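Local coordinates for protein 3-isopropylmalate dehydratase small subunit (PDB 3Q3W) that forms the small subunit of isopropylmalate isomerase, the enzyme that interconverts 2-isopropylmalate and 3-isopropylmalate through 2-isopropylmaleate, at residues 11-16 and 143-148; 26-31 and 86-91; 73-78 and 100-105; 91-96 and 117-122. One frame throughout, in Å; residues are numbered along the deposited sequence.

Contact 1 of 4, residues 11-16 and 143-148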
loop_
_atom_site.group_PDB
_atom_site.type_symbol
_atom_site.label_atom_id
_atom_site.label_comp_id
_atom_site.label_asym_id
_atom_site.label_seq_id
_atom_site.Cartn_x
_atom_site.Cartn_y
_atom_site.Cartn_z
ATOM N N LYS A 11 7.328 10.902 -2.747
ATOM C CA LYS A 11 8.587 10.172 -2.766
ATOM C C LYS A 11 8.755 9.613 -1.364
ATOM O O LYS A 11 8.590 10.352 -0.385
ATOM C CB LYS A 11 9.732 11.114 -3.106
ATOM C CG LYS A 11 11.130 10.509 -2.905
ATOM C CD LYS A 11 12.243 11.386 -3.499
ATOM C CE LYS A 11 13.568 11.100 -2.820
ATOM N NZ LYS A 11 14.689 11.825 -3.489
ATOM N N GLY A 12 9.001 8.311 -1.258
ATOM C CA GLY A 12 9.260 7.691 0.045
ATOM C C GLY A 12 9.798 6.274 -0.052
ATOM O O GLY A 12 9.966 5.715 -1.141
ATOM N N ILE A 13 10.043 5.709 1.112
ATOM C CA ILE A 13 10.585 4.393 1.255
ATOM C C ILE A 13 9.562 3.364 0.792
ATOM O O ILE A 13 8.404 3.361 1.253
ATOM C CB ILE A 13 10.968 4.158 2.745
ATOM C CG1 ILE A 13 11.946 5.231 3.236
ATOM C CG2 ILE A 13 11.464 2.715 2.978
ATOM C CD1 ILE A 13 13.307 5.181 2.678
ATOM N N ALA A 14 9.960 2.520 -0.155
ATOM C CA ALA A 14 9.114 1.436 -0.632
ATOM C C ALA A 14 9.583 0.093 -0.070
ATOM O O ALA A 14 10.797 -0.110 0.119
ATOM C CB ALA A 14 9.095 1.407 -2.099
ATOM N N CYS A 15 8.616 -0.799 0.179
ATOM C CA CYS A 15 8.842 -2.080 0.840
ATOM C C CYS A 15 8.194 -3.174 0.020
ATOM O O CYS A 15 6.983 -3.132 -0.213
ATOM C CB CYS A 15 8.238 -2.122 2.248
ATOM S SG CYS A 15 8.598 -3.680 3.074
ATOM N N PRO A 16 8.984 -4.168 -0.399
ATOM C CA PRO A 16 8.405 -5.227 -1.192
ATOM C C PRO A 16 7.810 -6.319 -0.328
ATOM O O PRO A 16 8.440 -6.741 0.648
ATOM C CB PRO A 16 9.604 -5.750 -1.983
ATOM C CG PRO A 16 10.761 -5.521 -1.090
ATOM C CD PRO A 16 10.437 -4.346 -0.217
ATOM N N ASP A 143 19.197 2.291 -1.256
ATOM C CA ASP A 143 18.234 3.374 -1.266
ATOM C C ASP A 143 16.877 2.831 -1.692
ATOM O O ASP A 143 16.686 2.337 -2.809
ATOM C CB ASP A 143 18.706 4.500 -2.149
ATOM C CG ASP A 143 17.713 5.615 -2.248
ATOM O OD1 ASP A 143 16.516 5.455 -1.936
ATOM O OD2 ASP A 143 18.139 6.676 -2.691
ATOM N N LYS A 144 15.909 2.959 -0.793
ATOM C CA LYS A 144 14.644 2.303 -0.974
ATOM C C LYS A 144 13.568 3.218 -1.564
ATOM O O LYS A 144 12.400 2.788 -1.756
ATOM C CB LYS A 144 14.161 1.760 0.387
ATOM C CG LYS A 144 15.114 0.787 1.077
ATOM C CD LYS A 144 15.474 -0.382 0.175
ATOM C CE LYS A 144 16.030 -1.550 0.981
ATOM N NZ LYS A 144 16.687 -2.583 0.138
ATOM N N ASN A 145 13.932 4.478 -1.808
ATOM C CA ASN A 145 12.965 5.483 -2.220
ATOM C C ASN A 145 12.492 5.241 -3.626
ATOM O O ASN A 145 13.303 4.934 -4.512
ATOM C CB ASN A 145 13.573 6.860 -2.106
ATOM C CG ASN A 145 13.651 7.321 -0.700
ATOM O OD1 ASN A 145 12.620 7.569 -0.090
ATOM N ND2 ASN A 145 14.869 7.392 -0.138
ATOM N N ILE A 146 11.166 5.325 -3.803
ATOM C CA ILE A 146 10.524 5.374 -5.089
ATOM C C ILE A 146 9.793 6.713 -5.176
ATOM O O ILE A 146 9.324 7.241 -4.172
ATOM C CB ILE A 146 9.569 4.194 -5.307
ATOM C CG1 ILE A 146 10.384 2.888 -5.424
ATOM C CG2 ILE A 146 8.692 4.454 -6.555
ATOM C CD1 ILE A 146 9.579 1.599 -5.512
ATOM N N GLU A 147 9.752 7.312 -6.361
ATOM C CA GLU A 147 8.944 8.531 -6.544
ATOM C C GLU A 147 7.765 8.283 -7.474
ATOM O O GLU A 147 7.876 7.569 -8.446
ATOM C CB GLU A 147 9.788 9.708 -7.045
ATOM C CG GLU A 147 9.049 11.046 -6.910
ATOM C CD GLU A 147 9.930 12.278 -7.071
ATOM O OE1 GLU A 147 11.165 12.175 -6.974
ATOM O OE2 GLU A 147 9.370 13.370 -7.286
ATOM N N ILE A 148 6.614 8.882 -7.141
ATOM C CA ILE A 148 5.385 8.688 -7.916
ATOM C C ILE A 148 4.767 10.034 -8.189
ATOM O O ILE A 148 4.586 10.805 -7.261
ATOM C CB ILE A 148 4.355 7.860 -7.175
ATOM C CG1 ILE A 148 4.907 6.480 -6.827
ATOM C CG2 ILE A 148 3.056 7.766 -8.027
ATOM C CD1 ILE A 148 4.211 5.769 -5.634
#
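A chi2 of -70° in Ile13 swings CD1 to the amide of Asn145; there chi1 of -76° puts CG anti to the carbonyl carbon, and chi2 of -68° turns Asn145 OD1 to Ile13 CD1, 3.7 Å away. The two belong to an antiparallel strand pair in the mixed sheet, in which strand 9-17 borders strand 145-149. Gly12 and Ile146 form its hydrogen-bonded pair: Gly12 N gives to Ile146 O at 3.1 Å and Ile146 N to Gly12 O at 2.9 Å. The nearly fully extended backbone of Gly12 is easy for a residue without a side chain. A further bond runs from Ala14 N to Lys144 O at 2.9 Å. Asp143 prepares the strand's entry with an Asx turn: OD1 accepts from Asn145 N at 2.8 Å and also from Asn145 ND2, which fixes the amide. Towards solvent, the aliphatic part of Lys11 crosses Glu147, CB to CG, as suits long side chains with charged ends; NZ and OE1 remain 5.0 Å apart. The face bearing Ala14 and Ile146 is buried, with Leu138 of helix 128-140 against Ala14. Alanine suits this close spot: its CB already meets Ile146 CD1 at 3.5 Å, tighter than usual carbon contact.

Contact 2 of 4, residues 26-31 and 86-91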
loop_
_atom_site.group_PDB
_atom_site.type_symbol
_atom_site.label_atom_id
_atom_site.label_comp_id
_atom_site.label_asym_id
_atom_site.label_seq_id
_atom_site.Cartn_x
_atom_site.Cartn_y
_atom_site.Cartn_z
ATOM N N GLN A 26 -5.274 -10.631 6.179
ATOM C CA GLN A 26 -3.857 -10.386 6.351
ATOM C C GLN A 26 -3.625 -8.915 6.579
ATOM O O GLN A 26 -2.788 -8.556 7.375
ATOM C CB GLN A 26 -3.071 -10.889 5.154
ATOM C CG GLN A 26 -3.219 -12.381 4.942
ATOM C CD GLN A 26 -2.319 -12.857 3.833
ATOM O OE1 GLN A 26 -2.730 -13.039 2.702
ATOM N NE2 GLN A 26 -1.083 -13.011 4.148
ATOM N N ILE A 27 -4.334 -8.072 5.854
ATOM C CA ILE A 27 -4.197 -6.618 6.024
ATOM C C ILE A 27 -4.613 -6.200 7.453
ATOM O O ILE A 27 -3.897 -5.489 8.124
ATOM C CB ILE A 27 -4.975 -5.812 4.941
ATOM C CG1 ILE A 27 -4.399 -6.101 3.545
ATOM C CG2 ILE A 27 -4.829 -4.276 5.171
ATOM C CD1 ILE A 27 -5.292 -5.673 2.374
ATOM N N ILE A 28 -5.766 -6.683 7.917
ATOM C CA ILE A 28 -6.228 -6.356 9.257
ATOM C C ILE A 28 -7.259 -7.375 9.674
ATOM O O ILE A 28 -8.323 -7.485 9.044
ATOM C CB ILE A 28 -6.814 -4.882 9.370
ATOM C CG1 ILE A 28 -7.301 -4.602 10.800
ATOM C CG2 ILE A 28 -7.851 -4.587 8.262
ATOM C CD1 ILE A 28 -7.400 -3.104 11.180
ATOM N N PRO A 29 -6.939 -8.117 10.728
ATOM C CA PRO A 29 -7.776 -9.194 11.171
ATOM C C PRO A 29 -9.098 -8.697 11.803
ATOM O O PRO A 29 -9.215 -7.529 12.184
ATOM C CB PRO A 29 -6.900 -9.894 12.210
ATOM C CG PRO A 29 -5.557 -9.508 11.908
ATOM C CD PRO A 29 -5.618 -8.156 11.378
ATOM N N LYS A 30 -10.045 -9.613 11.906
ATOM C CA LYS A 30 -11.428 -9.316 12.263
ATOM C C LYS A 30 -11.596 -8.799 13.686
ATOM O O LYS A 30 -12.529 -8.064 13.940
ATOM C CB LYS A 30 -12.318 -10.547 12.102
ATOM C CG LYS A 30 -12.474 -11.067 10.680
ATOM C CD LYS A 30 -13.194 -12.426 10.746
ATOM C CE LYS A 30 -13.706 -12.937 9.385
ATOM N NZ LYS A 30 -14.521 -11.932 8.660
ATOM N N GLN A 31 -10.730 -9.205 14.608
ATOM C CA GLN A 31 -10.772 -8.712 15.995
ATOM C C GLN A 31 -10.539 -7.179 16.205
ATOM O O GLN A 31 -10.875 -6.632 17.253
ATOM C CB GLN A 31 -9.813 -9.515 16.908
ATOM C CG GLN A 31 -8.336 -9.407 16.634
ATOM C CD GLN A 31 -7.796 -10.498 15.717
ATOM O OE1 GLN A 31 -8.495 -10.941 14.827
ATOM N NE2 GLN A 31 -6.538 -10.902 15.908
ATOM N N SER A 86 -14.031 -9.670 0.510
ATOM C CA SER A 86 -15.194 -8.805 0.516
ATOM C C SER A 86 -14.879 -7.433 1.122
ATOM O O SER A 86 -13.825 -7.242 1.738
ATOM C CB SER A 86 -16.369 -9.475 1.244
ATOM O OG SER A 86 -15.942 -10.009 2.461
ATOM N N SER A 87 -15.798 -6.481 0.913
ATOM C CA SER A 87 -15.621 -5.122 1.415
ATOM C C SER A 87 -15.084 -5.177 2.844
ATOM O O SER A 87 -15.597 -5.922 3.669
ATOM C CB SER A 87 -16.930 -4.345 1.363
ATOM O OG SER A 87 -16.676 -2.947 1.500
ATOM N N ARG A 88 -14.003 -4.446 3.091
ATOM C CA ARG A 88 -13.475 -4.226 4.429
ATOM C C ARG A 88 -12.874 -2.845 4.384
ATOM O O ARG A 88 -11.714 -2.658 3.981
ATOM C CB ARG A 88 -12.414 -5.271 4.801
ATOM C CG ARG A 88 -12.079 -5.225 6.264
ATOM C CD ARG A 88 -11.325 -6.387 6.742
ATOM N NE ARG A 88 -12.115 -7.623 6.784
ATOM C CZ ARG A 88 -11.636 -8.773 7.234
ATOM N NH1 ARG A 88 -10.358 -8.849 7.702
ATOM N NH2 ARG A 88 -12.414 -9.853 7.216
ATOM N N GLU A 89 -13.656 -1.859 4.774
ATOM C CA GLU A 89 -13.183 -0.476 4.776
ATOM C C GLU A 89 -11.938 -0.293 5.640
ATOM O O GLU A 89 -11.067 0.489 5.308
ATOM C CB GLU A 89 -14.282 0.489 5.216
ATOM C CG GLU A 89 -14.704 0.345 6.687
ATOM C CD GLU A 89 -16.196 0.656 6.918
ATOM O OE1 GLU A 89 -16.804 -0.015 7.764
ATOM O OE2 GLU A 89 -16.746 1.551 6.236
ATOM N N HIS A 90 -11.843 -1.054 6.725
ATOM C CA HIS A 90 -10.677 -1.020 7.605
ATOM C C HIS A 90 -9.328 -1.387 6.932
ATOM O O HIS A 90 -8.282 -0.977 7.444
ATOM C CB HIS A 90 -10.870 -1.957 8.790
ATOM C CG HIS A 90 -11.920 -1.508 9.754
ATOM N ND1 HIS A 90 -13.260 -1.688 9.515
ATOM C CD2 HIS A 90 -11.831 -0.941 10.979
ATOM C CE1 HIS A 90 -13.953 -1.221 10.534
ATOM N NE2 HIS A 90 -13.110 -0.791 11.448
ATOM N N ALA A 91 -9.347 -2.160 5.845
ATOM C CA ALA A 91 -8.108 -2.558 5.203
ATOM C C ALA A 91 -7.413 -1.328 4.642
ATOM O O ALA A 91 -6.302 -1.021 5.046
ATOM C CB ALA A 91 -8.347 -3.672 4.117
#
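The end of helix 24-27 meets helix 90-98 here, Ile27 and Ile28 lying against Ala91. Ala91 CB touches Ile27 CG2 at 3.7 Å and Ile27 CD1 at 4.0 Å, and its small methyl lets the two backbones come as near as 5.7 Å between the CA atoms of Ile27 and Ala91. Ile28 uses a single branch. With CG1 anti to the backbone N (chi1 179°), CG2 takes the crowded position between N and the carbonyl carbon, and this methyl reaches Ala91 CA at 3.7 Å while also resting on His90 O and His90 CB. A beta-branched residue suits the spot because CG2 fills this contact while the other branch carries CD1 to Ala94 of the same helix. The run Ser-Ser-Arg-Glu-His-Ala at 86-91 is a sequence signature of the aconitase C-terminal domain; in aconitases the corresponding loop contributes to the active site, and it may do so here. Ile28 is the first residue to leave helical backbone angles, and its carbonyl is met by Arg88, whose NH1 makes a weak bond to Ile28 O at 2.8 Å, the oxygen lying at the guanidinium edge and the angle at hydrogen only 129°. The stronger partner of NH1 is Asp25, in a salt bridge. Lys30 crosses Arg88 at about a right angle; Lys30 NZ lies 3.3 Å from Arg88 NH2, two like-charged donors with no bond between them, a repulsion that nearby Asp25 would be expected to ease. The imidazole of His90 is held by NE2 to the carbonyl of Leu34, and Phe41 meets its ring edge-to-face.

Contact 3 of 4, residues 73-78 and 100-105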
loop_
_atom_site.group_PDB
_atom_site.type_symbol
_atom_site.label_atom_id
_atom_site.label_comp_id
_atom_site.label_asym_id
_atom_site.label_seq_id
_atom_site.Cartn_x
_atom_site.Cartn_y
_atom_site.Cartn_z
ATOM N N SER A 73 8.229 3.137 5.857
ATOM C CA SER A 73 7.719 2.787 4.513
ATOM C C SER A 73 6.439 3.553 4.240
ATOM O O SER A 73 5.571 3.636 5.132
ATOM C CB SER A 73 7.480 1.270 4.399
ATOM O OG SER A 73 8.701 0.569 4.237
ATOM N N SER A 74 6.306 4.129 3.042
ATOM C CA SER A 74 5.062 4.765 2.617
ATOM C C SER A 74 4.562 4.275 1.263
ATOM O O SER A 74 3.479 4.701 0.772
ATOM C CB SER A 74 5.189 6.307 2.637
ATOM O OG SER A 74 6.174 6.774 1.725
ATOM N N ILE A 75 5.324 3.363 0.668
ATOM C CA ILE A 75 4.947 2.634 -0.552
ATOM C C ILE A 75 5.168 1.134 -0.409
ATOM O O ILE A 75 6.208 0.701 0.137
ATOM C CB ILE A 75 5.820 3.116 -1.749
ATOM C CG1 ILE A 75 5.549 4.578 -2.019
ATOM C CG2 ILE A 75 5.528 2.316 -2.997
ATOM C CD1 ILE A 75 6.622 5.295 -2.889
ATOM N N LEU A 76 4.223 0.341 -0.911
ATOM C CA LEU A 76 4.326 -1.118 -0.899
ATOM C C LEU A 76 4.397 -1.621 -2.314
ATOM O O LEU A 76 3.777 -1.042 -3.207
ATOM C CB LEU A 76 3.150 -1.769 -0.176
ATOM C CG LEU A 76 2.938 -1.455 1.320
ATOM C CD1 LEU A 76 1.711 -2.228 1.865
ATOM C CD2 LEU A 76 4.167 -1.726 2.168
ATOM N N VAL A 77 5.179 -2.675 -2.532
ATOM C CA VAL A 77 5.211 -3.347 -3.804
ATOM C C VAL A 77 4.870 -4.804 -3.543
ATOM O O VAL A 77 5.602 -5.510 -2.828
ATOM C CB VAL A 77 6.586 -3.220 -4.436
ATOM C CG1 VAL A 77 6.555 -3.782 -5.883
ATOM C CG2 VAL A 77 6.992 -1.794 -4.435
ATOM N N SER A 78 3.751 -5.255 -4.090
ATOM C CA SER A 78 3.269 -6.617 -3.886
ATOM C C SER A 78 2.911 -7.325 -5.186
ATOM O O SER A 78 3.103 -6.805 -6.269
ATOM C CB SER A 78 2.058 -6.600 -2.981
ATOM O OG SER A 78 1.924 -7.832 -2.292
ATOM N N ILE A 100 1.010 4.221 4.672
ATOM C CA ILE A 100 1.125 3.843 3.267
ATOM C C ILE A 100 0.303 4.763 2.369
ATOM O O ILE A 100 -0.908 4.932 2.550
ATOM C CB ILE A 100 0.684 2.387 3.018
ATOM C CG1 ILE A 100 1.478 1.431 3.891
ATOM C CG2 ILE A 100 0.783 2.025 1.493
ATOM C CD1 ILE A 100 2.989 1.584 3.781
ATOM N N ARG A 101 0.968 5.382 1.395
ATOM C CA ARG A 101 0.319 6.328 0.494
ATOM C C ARG A 101 -0.006 5.704 -0.884
ATOM O O ARG A 101 -0.907 6.166 -1.605
ATOM C CB ARG A 101 1.235 7.526 0.340
ATOM C CG ARG A 101 1.411 8.326 1.613
ATOM C CD ARG A 101 0.202 9.194 1.904
ATOM N NE ARG A 101 0.276 10.488 1.220
ATOM C CZ ARG A 101 -0.648 11.023 0.422
ATOM N NH1 ARG A 101 -0.404 12.202 -0.113
ATOM N NH2 ARG A 101 -1.803 10.419 0.145
ATOM N N ALA A 102 0.741 4.662 -1.270
ATOM C CA ALA A 102 0.573 4.008 -2.583
ATOM C C ALA A 102 0.978 2.547 -2.518
ATOM O O ALA A 102 1.887 2.175 -1.748
ATOM C CB ALA A 102 1.374 4.725 -3.651
ATOM N N ILE A 103 0.308 1.720 -3.310
ATOM C CA ILE A 103 0.688 0.333 -3.497
ATOM C C ILE A 103 0.889 0.067 -4.991
ATOM O O ILE A 103 0.057 0.452 -5.797
ATOM C CB ILE A 103 -0.371 -0.606 -2.959
ATOM C CG1 ILE A 103 -0.617 -0.326 -1.461
ATOM C CG2 ILE A 103 0.032 -2.048 -3.207
ATOM C CD1 ILE A 103 -1.956 -0.835 -1.011
ATOM N N ILE A 104 2.003 -0.570 -5.343
ATOM C CA ILE A 104 2.304 -0.990 -6.688
ATOM C C ILE A 104 2.108 -2.501 -6.722
ATOM O O ILE A 104 2.684 -3.227 -5.895
ATOM C CB ILE A 104 3.763 -0.597 -7.044
ATOM C CG1 ILE A 104 3.903 0.927 -7.012
ATOM C CG2 ILE A 104 4.183 -1.143 -8.426
ATOM C CD1 ILE A 104 5.284 1.419 -7.040
ATOM N N ALA A 105 1.273 -2.997 -7.625
ATOM C CA ALA A 105 1.060 -4.436 -7.782
ATOM C C ALA A 105 0.629 -4.671 -9.221
ATOM O O ALA A 105 0.313 -3.713 -9.904
ATOM C CB ALA A 105 -0.026 -4.940 -6.836
#
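Ser74 O receives two backbone N-H groups, a nearly straight bond from Arg101 N at 2.7 Å and a weak one from Ala102 N at 3.4 Å. From there on the bonds zigzag regularly between the strands: Leu76 N gives to Ala102 O, Ile104 N to Leu76 O at 2.8 Å, and Ser78 N to Ile104 O at 2.9 Å. The bond from Ile104 N is the straightest, with 174° at hydrogen. This is the parallel pairing that closes a beta-alpha-beta unit of strand 73-78, helix 90-98 and strand 102-105; the two strands lie side by side near the centre of the chain, their short axes 17° from parallel. Leu76 and Ile103 share one face, where Ile100, just ahead of its strand, also packs. Its chi2 of -53° brings CD1 back to Leu76 CD2 at 3.9 Å, the two side chains crossing at about a right angle, and the same methyl lies near Ser73 O. The other face carries Ile75, Ala102, Val77 and Ile104. Ile75 CG2 meets Ile104 CD1 at 4.1 Å, and Val77 packs against helix 128-140; beta-branched residues suit an extended backbone, and their apolar branches suit this buried face. The serines at the ends use their hydroxyls on neighbours: Ser74 OG bonds His10, and Ser78 OG bonds the carbonyl of Leu17. Ser78 O is buried without a hydrogen-bond partner, with Ala105 CA 3.5 Å away in a CA-H...O contact.

Contact 4 of 4, residues 91-96 and 117-122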
loop_
_atom_site.group_PDB
_atom_site.type_symbol
_atom_site.label_atom_id
_atom_site.label_comp_id
_atom_site.label_asym_id
_atom_site.label_seq_id
_atom_site.Cartn_x
_atom_site.Cartn_y
_atom_site.Cartn_z
ATOM N N ALA A 91 -9.347 -2.160 5.845
ATOM C CA ALA A 91 -8.108 -2.558 5.203
ATOM C C ALA A 91 -7.413 -1.328 4.642
ATOM O O ALA A 91 -6.302 -1.021 5.046
ATOM C CB ALA A 91 -8.347 -3.672 4.117
ATOM N N PRO A 92 -8.083 -0.548 3.769
ATOM C CA PRO A 92 -7.449 0.764 3.434
ATOM C C PRO A 92 -7.127 1.667 4.633
ATOM O O PRO A 92 -6.067 2.276 4.683
ATOM C CB PRO A 92 -8.475 1.448 2.520
ATOM C CG PRO A 92 -9.258 0.354 1.972
ATOM C CD PRO A 92 -9.322 -0.740 3.025
ATOM N N TRP A 93 -7.998 1.744 5.608
ATOM C CA TRP A 93 -7.695 2.523 6.807
ATOM C C TRP A 93 -6.392 2.108 7.535
ATOM O O TRP A 93 -5.616 2.961 7.947
ATOM C CB TRP A 93 -8.823 2.409 7.782
ATOM C CG TRP A 93 -10.150 2.926 7.293
ATOM C CD1 TRP A 93 -10.421 3.567 6.110
ATOM C CD2 TRP A 93 -11.379 2.870 8.010
ATOM N NE1 TRP A 93 -11.770 3.916 6.063
ATOM C CE2 TRP A 93 -12.364 3.504 7.218
ATOM C CE3 TRP A 93 -11.750 2.352 9.272
ATOM C CZ2 TRP A 93 -13.708 3.592 7.618
ATOM C CZ3 TRP A 93 -13.094 2.458 9.671
ATOM C CH2 TRP A 93 -14.037 3.087 8.849
ATOM N N ALA A 94 -6.201 0.811 7.739
ATOM C CA ALA A 94 -4.996 0.355 8.423
ATOM C C ALA A 94 -3.753 0.720 7.617
ATOM O O ALA A 94 -2.739 1.162 8.147
ATOM C CB ALA A 94 -5.085 -1.144 8.661
ATOM N N LEU A 95 -3.834 0.549 6.310
ATOM C CA LEU A 95 -2.719 0.907 5.434
ATOM C C LEU A 95 -2.408 2.397 5.508
ATOM O O LEU A 95 -1.236 2.774 5.699
ATOM C CB LEU A 95 -3.030 0.468 3.972
ATOM C CG LEU A 95 -2.957 -1.035 3.736
ATOM C CD1 LEU A 95 -3.881 -1.552 2.617
ATOM C CD2 LEU A 95 -1.487 -1.459 3.500
ATOM N N VAL A 96 -3.427 3.267 5.347
ATOM C CA VAL A 96 -3.206 4.722 5.409
ATOM C C VAL A 96 -2.738 5.192 6.793
ATOM O O VAL A 96 -1.830 5.983 6.903
ATOM C CB VAL A 96 -4.457 5.515 4.958
ATOM C CG1 VAL A 96 -4.323 7.004 5.261
ATOM C CG2 VAL A 96 -4.724 5.272 3.414
ATOM N N LEU A 117 -8.917 3.849 -3.153
ATOM C CA LEU A 117 -8.946 5.089 -3.922
ATOM C C LEU A 117 -9.857 6.094 -3.251
ATOM O O LEU A 117 -9.518 7.273 -3.158
ATOM C CB LEU A 117 -9.416 4.836 -5.363
ATOM C CG LEU A 117 -8.349 4.098 -6.186
ATOM C CD1 LEU A 117 -8.960 3.658 -7.551
ATOM C CD2 LEU A 117 -7.066 4.971 -6.357
ATOM N N GLY A 118 -10.973 5.606 -2.725
ATOM C CA GLY A 118 -11.844 6.430 -1.880
ATOM C C GLY A 118 -11.179 7.020 -0.636
ATOM O O GLY A 118 -11.607 8.056 -0.128
ATOM N N ASN A 119 -10.112 6.395 -0.161
ATOM C CA ASN A 119 -9.477 6.817 1.064
ATOM C C ASN A 119 -8.145 7.436 0.798
ATOM O O ASN A 119 -7.356 7.642 1.721
ATOM C CB ASN A 119 -9.371 5.655 2.051
ATOM C CG ASN A 119 -10.679 5.384 2.775
ATOM O OD1 ASN A 119 -10.884 5.862 3.901
ATOM N ND2 ASN A 119 -11.597 4.662 2.128
ATOM N N GLY A 120 -7.888 7.749 -0.466
ATOM C CA GLY A 120 -6.677 8.512 -0.838
ATOM C C GLY A 120 -5.445 7.652 -0.910
ATOM O O GLY A 120 -4.345 8.170 -0.955
ATOM N N LEU A 121 -5.644 6.339 -0.944
ATOM C CA LEU A 121 -4.585 5.348 -1.075
ATOM C C LEU A 121 -4.411 5.016 -2.580
ATOM O O LEU A 121 -5.244 4.333 -3.149
ATOM C CB LEU A 121 -4.962 4.087 -0.284
ATOM C CG LEU A 121 -4.032 2.861 -0.281
ATOM C CD1 LEU A 121 -2.584 3.265 0.039
ATOM C CD2 LEU A 121 -4.499 1.749 0.667
ATOM N N LEU A 122 -3.352 5.516 -3.214
ATOM C CA LEU A 122 -3.166 5.318 -4.645
ATOM C C LEU A 122 -2.738 3.919 -5.052
ATOM O O LEU A 122 -1.661 3.414 -4.668
ATOM C CB LEU A 122 -2.174 6.311 -5.204
ATOM C CG LEU A 122 -1.901 6.271 -6.706
ATOM C CD1 LEU A 122 -3.200 6.332 -7.562
ATOM C CD2 LEU A 122 -0.981 7.451 -7.073
HETATM O O HOH W 1 -13.704 4.992 4.037
#
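Asn119, just past helix 110-118, comes up to the indole edge of Trp93, its OD1 3.0 Å from Trp93 NE1 and near the ring plane. The amide plane is turned 62° from the ring. A water joins the two side chains, accepting from Trp93 NE1 at 3.0 Å and from Asn119 ND2 at 2.9 Å; ND2 also bonds the carbonyl of Asn115, one turn back, which holds the amide in place. Trp93 and Asn119 are both partly exposed, so a bridging water can reach them, and Asn119 CB rests near Pro92 CB. Gly120 follows with a positive phi of 80°, readily adopted by a residue without CB, and lets the chain leave the helix. Leu121 then fills the buried side. Its chi1 of 178° sets CG anti to the backbone N; of the two methyls beyond it, CD2 meets Leu95 CB at 3.8 Å and Leu95 CD1 at 3.9 Å, an apolar fit against a helix. Val96 CG2 lies beside Leu121 CB, less surely, since Val96 has two conformers. The turn is a Schellman motif, with Gly120 N bonded to Leu117 O and Leu121 N to Ala116 O; it ends helix 110-118 against helix 90-98 and hands the chain to the edge strand 122-125 of this alpha/beta domain.

How the contacts relate
Contacts 1 and 3 are neighbours in one sheet, their centres 8 Å apart: strand 9-17 bonds strand 73-78 through Cys15 N to Ile75 O at 2.8 Å, a probable hydrogen bond. Contact 4 lies about 11 Å from contact 3, centre to centre, and meets it where Ile103 N faces Leu122 O at 2.9 Å, joining the next strand. Helix 90-98 links contacts 2 and 4, which share Ala91 and touch through Ile27 and Leu95. Contact 2, carrying the loop that may face the active site, lies across the chain's centre from contact 1, about 25 Å between centres. Along the chain, contact 1 encloses the other three.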